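Local coordinates for protein GH3 beta-N-acetylglucosaminidase (Paenibacillaceae, PDB 6K5J) that hydrolyses beta-N-acetylglucosaminides, releasing terminal N-acetylglucosamine residues as a family 3 glycoside hydrolase, at residues 397-402 with 430-435; 457-462 with 487-492. One frame throughout, in Å; residues are numbered along the deposited sequence.

In the fold
From the N terminus the chain first builds the TIM-barrel region of the family 3 fold, and both contacts come later, in the alpha/beta part around a six-stranded mixed sheet. Contact 1 joins the chain just past strand 390-396 to the end of strand 424-430, closing a loop that holds helix 413-419. Contact 2 opens only after that loop is closed: it joins the turns that follow strands 450-455 and 478-483, with helix 462-472 between them. The two loops stand in series, neither nesting nor crossing, and each spans a beta-alpha-beta unit between neighbouring parallel strands. The two contacts meet where Ser461 OG probably hydrogen-bonds Val431 O.

Contact 1: 397-402 with 430-435; sequences VRVGSE and GVQPTE
Gly430 meets the guanidinium of Arg398 from above: its N lies 3.2 Å over the plane, offset toward the rim. This N and Arg398 NH1, 3.3 Å apart, are both donors and do not bond each other. Their common partner is Glu437, which takes Gly430 N on OE1 and forms a salt bridge to NH1 through OE2, while Glu396 pairs with Arg398 NE. Chi2 (-177°) and chi3 (167°) of the arginine set CD and NE in an extended run, with NE and CZ lying near Gly430 CA.

At Val431 the contact turns apolar. Its CG2 sits 4.0 Å from Val397 CG2, the two valines lying side by side and pointing the same way, and both also touch Tyr456. The carbonyl of Val431 accepts from Gln464 NE2 of helix 462-472, and its backbone still hydrogen-bonds Glu396 where the neighbouring parallel strands 390-396 and 424-430 end.

The backbone O of Gln432 receives a hydrogen bond from a water at 2.6 Å, and that water accepts one from Arg398 NH1 at 3.2 Å. Its side chain crosses that of Val399 at a slant, NE2 coming within 4.0 Å of Val399 CG1.

Thr434, the N-cap of helix 435-447, brings CG2 to 4.4 Å from Arg398 NH1, near the guanidinium plane. Its OG1 caps a backbone N in the helix and its own N bonds Glu437 OE1, consistent with a capping box.

Glu437 thus serves strand end, helix start and arginine at once, and with Glu396 would probably balance the positive charge that Arg398 holds over Gly430 N.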
ATOM      1  N   VAL A 397      -0.911  11.123  12.817  1.00 29.65           N
ATOM      2  CA  VAL A 397      -0.339   9.893  13.346  1.00 34.11           C
ATOM      3  C   VAL A 397       0.938  10.237  14.101  1.00 35.69           C
ATOM      4  O   VAL A 397       1.813  10.945  13.586  1.00 35.11           O
ATOM      5  CB  VAL A 397      -0.074   8.891  12.211  1.00 36.40           C
ATOM      6  CG1 VAL A 397       0.679   7.665  12.737  1.00 40.74           C
ATOM      7  CG2 VAL A 397      -1.387   8.467  11.557  1.00 32.96           C
ATOM      8  N   ARG A 398       1.041   9.760  15.337  1.00 38.44           N
ATOM      9  CA  ARG A 398       2.203  10.059  16.163  1.00 39.69           C
ATOM     10  C   ARG A 398       3.042   8.837  16.494  1.00 44.20           C
ATOM     11  O   ARG A 398       4.260   8.965  16.628  1.00 45.48           O
ATOM     12  CB  ARG A 398       1.759  10.749  17.452  1.00 35.06           C
ATOM     13  CG  ARG A 398       1.066  12.052  17.149  1.00 35.94           C
ATOM     14  CD  ARG A 398       0.666  12.806  18.378  1.00 36.01           C
ATOM     15  NE  ARG A 398       0.287  14.165  18.018  1.00 35.09           N
ATOM     16  CZ  ARG A 398      -0.520  14.923  18.743  1.00 34.37           C
ATOM     17  NH1 ARG A 398      -1.031  14.448  19.877  1.00 39.37           N
ATOM     18  NH2 ARG A 398      -0.810  16.150  18.332  1.00 35.20           N
ATOM     19  N   VAL A 399       2.427   7.662  16.614  1.00 46.68           N
ATOM     20  CA  VAL A 399       3.138   6.390  16.730  1.00 52.93           C
ATOM     21  C   VAL A 399       2.844   5.585  15.472  1.00 56.62           C
ATOM     22  O   VAL A 399       1.694   5.205  15.218  1.00 53.73           O
ATOM     23  CB  VAL A 399       2.741   5.622  18.003  1.00 58.40           C
ATOM     24  CG1 VAL A 399       1.220   5.594  18.182  1.00 56.22           C
ATOM     25  CG2 VAL A 399       3.315   4.204  17.968  1.00 60.58           C
ATOM     26  N   GLY A 400       3.878   5.334  14.677  1.00 55.58           N
ATOM     27  CA  GLY A 400       3.699   4.800  13.348  1.00 60.01           C
ATOM     28  C   GLY A 400       4.015   3.323  13.199  1.00 61.87           C
ATOM     29  O   GLY A 400       4.661   2.707  14.045  1.00 63.06           O
ATOM     30  N   SER A 401       3.518   2.767  12.096  1.00 59.91           N
ATOM     31  CA  SER A 401       3.913   1.462  11.582  1.00 57.10           C
ATOM     32  C   SER A 401       4.065   1.615  10.073  1.00 56.44           C
ATOM     33  O   SER A 401       3.975   2.724   9.534  1.00 53.05           O
ATOM     34  CB  SER A 401       2.896   0.376  11.970  1.00 57.14           C
ATOM     35  OG  SER A 401       1.842   0.277  11.024  1.00 59.72           O
ATOM     36  N   GLU A 402       4.294   0.505   9.374  1.00 52.11           N
ATOM     37  CA  GLU A 402       4.423   0.580   7.924  1.00 51.11           C
ATOM     38  C   GLU A 402       3.073   0.601   7.213  1.00 51.37           C
ATOM     39  O   GLU A 402       3.012   1.006   6.045  1.00 47.16           O
ATOM     40  CB  GLU A 402       5.271  -0.584   7.416  1.00 46.62           C
ATOM     41  CG  GLU A 402       6.759  -0.431   7.677  1.00 42.82           C
ATOM     42  CD  GLU A 402       7.526  -1.716   7.404  1.00 49.02           C
ATOM     43  OE1 GLU A 402       7.700  -2.545   8.330  1.00 53.80           O
ATOM     44  OE2 GLU A 402       7.938  -1.907   6.252  1.00 46.73           O
ATOM     45  N   GLY A 430      -3.866  14.234  18.154  1.00 29.51           N
ATOM     46  CA  GLY A 430      -3.418  12.891  17.858  1.00 29.04           C
ATOM     47  C   GLY A 430      -4.566  11.997  17.436  1.00 29.73           C
ATOM     48  O   GLY A 430      -5.721  12.200  17.819  1.00 28.87           O
ATOM     49  N   VAL A 431      -4.236  11.002  16.610  1.00 26.33           N
ATOM     50  CA  VAL A 431      -5.230  10.001  16.228  1.00 27.35           C
ATOM     51  C   VAL A 431      -5.789   9.323  17.467  1.00 30.34           C
ATOM     52  O   VAL A 431      -6.966   8.937  17.505  1.00 27.16           O
ATOM     53  CB  VAL A 431      -4.599   9.000  15.240  1.00 27.37           C
ATOM     54  CG1 VAL A 431      -5.450   7.751  15.094  1.00 29.61           C
ATOM     55  CG2 VAL A 431      -4.405   9.667  13.899  1.00 22.93           C
ATOM     56  N   GLN A 432      -4.963   9.176  18.503  1.00 32.49           N
ATOM     57  CA  GLN A 432      -5.410   8.896  19.863  1.00 31.97           C
ATOM     58  C   GLN A 432      -5.207  10.179  20.663  1.00 32.69           C
ATOM     59  O   GLN A 432      -4.128  10.401  21.236  1.00 34.05           O
ATOM     60  CB  GLN A 432      -4.630   7.730  20.472  1.00 36.33           C
ATOM     61  CG  GLN A 432      -4.686   6.458  19.620  1.00 34.76           C
ATOM     62  CD  GLN A 432      -3.608   5.464  20.000  1.00 51.82           C
ATOM     63  OE1 GLN A 432      -3.614   4.920  21.106  1.00 59.40           O
ATOM     64  NE2 GLN A 432      -2.671   5.225  19.088  1.00 52.91           N
ATOM     65  N   PRO A 433      -6.194  11.069  20.706  1.00 33.72           N
ATOM     66  CA  PRO A 433      -5.959  12.401  21.271  1.00 34.53           C
ATOM     67  C   PRO A 433      -5.725  12.344  22.774  1.00 36.29           C
ATOM     68  O   PRO A 433      -6.295  11.517  23.488  1.00 35.07           O
ATOM     69  CB  PRO A 433      -7.248  13.160  20.937  1.00 29.85           C
ATOM     70  CG  PRO A 433      -8.292  12.091  20.864  1.00 32.38           C
ATOM     71  CD  PRO A 433      -7.596  10.886  20.281  1.00 31.17           C
ATOM     72  N   THR A 434      -4.859  13.236  23.245  1.00 37.67           N
ATOM     73  CA  THR A 434      -4.614  13.358  24.673  1.00 37.75           C
ATOM     74  C   THR A 434      -5.831  13.961  25.376  1.00 42.67           C
ATOM     75  O   THR A 434      -6.728  14.538  24.751  1.00 35.86           O
ATOM     76  CB  THR A 434      -3.384  14.227  24.930  1.00 39.64           C
ATOM     77  OG1 THR A 434      -3.707  15.591  24.648  1.00 37.56           O
ATOM     78  CG2 THR A 434      -2.223  13.798  24.032  1.00 36.35           C
ATOM     79  N   GLU A 435      -5.857  13.822  26.702  1.00 42.47           N
ATOM     80  CA  GLU A 435      -6.969  14.383  27.460  1.00 43.90           C
ATOM     81  C   GLU A 435      -7.019  15.895  27.310  1.00 37.09           C
ATOM     82  O   GLU A 435      -8.104  16.483  27.242  1.00 40.72           O
ATOM     83  CB  GLU A 435      -6.863  13.991  28.933  1.00 47.04           C
ATOM     84  CG  GLU A 435      -7.744  12.819  29.314  1.00 51.33           C
ATOM     85  CD  GLU A 435      -7.702  12.509  30.798  1.00 57.71           C
ATOM     86  OE1 GLU A 435      -8.001  13.415  31.608  1.00 57.43           O
ATOM     87  OE2 GLU A 435      -7.367  11.356  31.152  1.00 62.16           O
TER
HETATM   88  O   HOH W   1      -1.831  11.520  20.918  1.00 43.45           O

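Contact 2: 457-462 with 487-492; sequences NAIFSP and PFDINA
The carboxylate of Asp489 receives backbone N-H groups of Ala458 and Ile459 from the same side of its plane. Ile459 N stands well above that plane, 64° out of it, and gives OD1 a nearly straight bond of 3.0 Å (168°). Ala458 N donates weakly to OD2 at 2.9 Å. On the other side lies a water that donates to OD2 at 2.8 Å and accepts from Asn457 N; Ser455 OG also bonds OD2. Of the rings, Phe460 has Ile459 CG2 over its centre, and Phe488 carries Pro487 CG on one face, toward the rim.

Ile459 supplies most of the apolar contact. With CG1 anti to the backbone N (chi1 -176°), CG2 falls between N and the carbonyl carbon, 3.3 Å from Asp489 OD1. Farther out, CD1 reaches Phe488 O at 3.3 Å and packs on the CB atoms of Phe488 and Asn491, while Ala492 CB approaches Ile459 CA.

An alanine in place of Asp489 would probably leave the N-H groups of Ala458 and Ile459 without their acceptor and deprive the water and Ser455 OG of a partner.

The contact joins the 3-10 turn 458-460, between strand 450-455 and helix 462-472, to the 3-10 segment 487-492 that follows strand 478-483. A largely buried acid sits against N-H groups that open the first of them, and their dipoles are likely to help stabilise its negative charge.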
ATOM      1  N   ASN A 457      -9.479   6.712  11.151  1.00 21.19           N
ATOM      2  CA  ASN A 457      -9.725   5.411  11.775  1.00 21.53           C
ATOM      3  C   ASN A 457     -10.264   5.568  13.199  1.00 23.08           C
ATOM      4  O   ASN A 457      -9.830   4.893  14.133  1.00 23.11           O
ATOM      5  CB  ASN A 457      -8.461   4.547  11.746  1.00 23.92           C
ATOM      6  CG  ASN A 457      -8.200   3.957  10.369  1.00 23.66           C
ATOM      7  OD1 ASN A 457      -8.990   4.153   9.441  1.00 22.19           O
ATOM      8  ND2 ASN A 457      -7.094   3.244  10.226  1.00 24.92           N
ATOM      9  N   ALA A 458     -11.248   6.462  13.346  1.00 21.73           N
ATOM     10  CA  ALA A 458     -11.974   6.595  14.609  1.00 21.12           C
ATOM     11  C   ALA A 458     -12.588   5.271  15.057  1.00 25.96           C
ATOM     12  O   ALA A 458     -12.779   5.046  16.261  1.00 25.37           O
ATOM     13  CB  ALA A 458     -13.067   7.659  14.466  1.00 19.74           C
ATOM     14  N   ILE A 459     -12.918   4.391  14.108  1.00 24.15           N
ATOM     15  CA  ILE A 459     -13.433   3.066  14.440  1.00 23.73           C
ATOM     16  C   ILE A 459     -12.431   2.241  15.250  1.00 27.31           C
ATOM     17  O   ILE A 459     -12.830   1.334  15.987  1.00 30.00           O
ATOM     18  CB  ILE A 459     -13.848   2.327  13.148  1.00 24.63           C
ATOM     19  CG1 ILE A 459     -14.481   0.975  13.491  1.00 29.50           C
ATOM     20  CG2 ILE A 459     -12.634   2.137  12.220  1.00 25.27           C
ATOM     21  CD1 ILE A 459     -15.635   0.587  12.647  1.00 25.92           C
ATOM     22  N   PHE A 460     -11.138   2.542  15.141  1.00 24.75           N
ATOM     23  CA  PHE A 460     -10.096   1.868  15.903  1.00 29.03           C
ATOM     24  C   PHE A 460      -9.525   2.734  17.025  1.00 30.48           C
ATOM     25  O   PHE A 460      -8.535   2.342  17.644  1.00 29.94           O
ATOM     26  CB  PHE A 460      -8.953   1.440  14.976  1.00 25.39           C
ATOM     27  CG  PHE A 460      -9.355   0.458  13.902  1.00 27.62           C
ATOM     28  CD1 PHE A 460     -10.352  -0.482  14.121  1.00 31.24           C
ATOM     29  CD2 PHE A 460      -8.712   0.467  12.672  1.00 26.85           C
ATOM     30  CE1 PHE A 460     -10.709  -1.395  13.127  1.00 28.74           C
ATOM     31  CE2 PHE A 460      -9.054  -0.437  11.674  1.00 26.12           C
ATOM     32  CZ  PHE A 460     -10.056  -1.376  11.902  1.00 27.29           C
ATOM     33  N   SER A 461     -10.090   3.914  17.289  1.00 26.35           N
ATOM     34  CA  SER A 461      -9.516   4.831  18.274  1.00 26.91           C
ATOM     35  C   SER A 461     -10.648   5.352  19.151  1.00 30.47           C
ATOM     36  O   SER A 461     -11.286   6.365  18.830  1.00 29.03           O
ATOM     37  CB  SER A 461      -8.746   5.966  17.598  1.00 29.47           C
ATOM     38  OG  SER A 461      -8.311   6.935  18.552  1.00 32.23           O
ATOM     39  N   PRO A 462     -10.919   4.675  20.277  1.00 35.70           N
ATOM     40  CA  PRO A 462     -12.080   5.042  21.112  1.00 30.01           C
ATOM     41  C   PRO A 462     -12.089   6.485  21.603  1.00 27.33           C
ATOM     42  O   PRO A 462     -13.165   7.092  21.663  1.00 32.74           O
ATOM     43  CB  PRO A 462     -11.978   4.052  22.282  1.00 37.26           C
ATOM     44  CG  PRO A 462     -11.294   2.850  21.680  1.00 37.28           C
ATOM     45  CD  PRO A 462     -10.270   3.436  20.744  1.00 35.65           C
ATOM     46  N   PRO A 487     -13.501   4.513   5.740  1.00 18.01           N
ATOM     47  CA  PRO A 487     -14.826   5.143   5.804  1.00 17.05           C
ATOM     48  C   PRO A 487     -15.736   4.509   6.834  1.00 21.09           C
ATOM     49  O   PRO A 487     -16.814   5.055   7.100  1.00 21.88           O
ATOM     50  CB  PRO A 487     -15.375   4.937   4.387  1.00 18.61           C
ATOM     51  CG  PRO A 487     -14.774   3.607   3.968  1.00 18.64           C
ATOM     52  CD  PRO A 487     -13.360   3.636   4.563  1.00 20.17           C
ATOM     53  N   PHE A 488     -15.321   3.397   7.440  1.00 18.08           N
ATOM     54  CA  PHE A 488     -16.149   2.660   8.386  1.00 21.05           C
ATOM     55  C   PHE A 488     -16.241   3.342   9.747  1.00 23.39           C
ATOM     56  O   PHE A 488     -16.959   2.847  10.626  1.00 22.14           O
ATOM     57  CB  PHE A 488     -15.602   1.232   8.498  1.00 21.66           C
ATOM     58  CG  PHE A 488     -15.220   0.646   7.152  1.00 20.56           C
ATOM     59  CD1 PHE A 488     -16.174   0.514   6.150  1.00 20.13           C
ATOM     60  CD2 PHE A 488     -13.911   0.282   6.875  1.00 20.84           C
ATOM     61  CE1 PHE A 488     -15.832  -0.004   4.890  1.00 21.53           C
ATOM     62  CE2 PHE A 488     -13.558  -0.236   5.621  1.00 20.86           C
ATOM     63  CZ  PHE A 488     -14.514  -0.371   4.633  1.00 18.16           C
ATOM     64  N   ASP A 489     -15.548   4.474   9.925  1.00 20.56           N
ATOM     65  CA  ASP A 489     -15.703   5.284  11.128  1.00 22.16           C
ATOM     66  C   ASP A 489     -17.166   5.569  11.436  1.00 21.14           C
ATOM     67  O   ASP A 489     -17.556   5.649  12.608  1.00 21.56           O
ATOM     68  CB  ASP A 489     -14.955   6.613  10.969  1.00 19.36           C
ATOM     69  CG  ASP A 489     -13.461   6.471  11.121  1.00 22.86           C
ATOM     70  OD1 ASP A 489     -12.977   5.337  11.291  1.00 23.74           O
ATOM     71  OD2 ASP A 489     -12.764   7.508  11.061  1.00 24.02           O
ATOM     72  N   ILE A 490     -17.989   5.750  10.395  1.00 20.58           N
ATOM     73  CA  ILE A 490     -19.397   6.095  10.602  1.00 22.68           C
ATOM     74  C   ILE A 490     -20.091   5.059  11.476  1.00 25.52           C
ATOM     75  O   ILE A 490     -21.059   5.382  12.175  1.00 23.29           O
ATOM     76  CB  ILE A 490     -20.122   6.254   9.249  1.00 21.55           C
ATOM     77  CG1 ILE A 490     -21.538   6.802   9.442  1.00 24.41           C
ATOM     78  CG2 ILE A 490     -20.168   4.936   8.488  1.00 21.93           C
ATOM     79  CD1 ILE A 490     -22.271   7.064   8.139  1.00 25.11           C
ATOM     80  N   ASN A 491     -19.626   3.801  11.436  1.00 22.35           N
ATOM     81  CA  ASN A 491     -20.226   2.719  12.220  1.00 23.41           C
ATOM     82  C   ASN A 491     -20.076   2.940  13.718  1.00 25.83           C
ATOM     83  O   ASN A 491     -20.850   2.371  14.499  1.00 24.83           O
ATOM     84  CB  ASN A 491     -19.590   1.371  11.855  1.00 20.15           C
ATOM     85  CG  ASN A 491     -19.962   0.909  10.467  1.00 23.21           C
ATOM     86  OD1 ASN A 491     -20.926   1.397   9.878  1.00 22.78           O
ATOM     87  ND2 ASN A 491     -19.200  -0.040   9.934  1.00 22.98           N
ATOM     88  N   ALA A 492     -19.094   3.737  14.130  1.00 21.99           N
ATOM     89  CA  ALA A 492     -18.847   4.050  15.527  1.00 26.05           C
ATOM     90  C   ALA A 492     -19.394   5.412  15.933  1.00 26.73           C
ATOM     91  O   ALA A 492     -19.128   5.853  17.054  1.00 24.70           O
ATOM     92  CB  ALA A 492     -17.345   3.990  15.825  1.00 24.80           C
TER
HETATM   93  O   HOH W   2     -11.084   7.344   8.826  1.00 19.75           O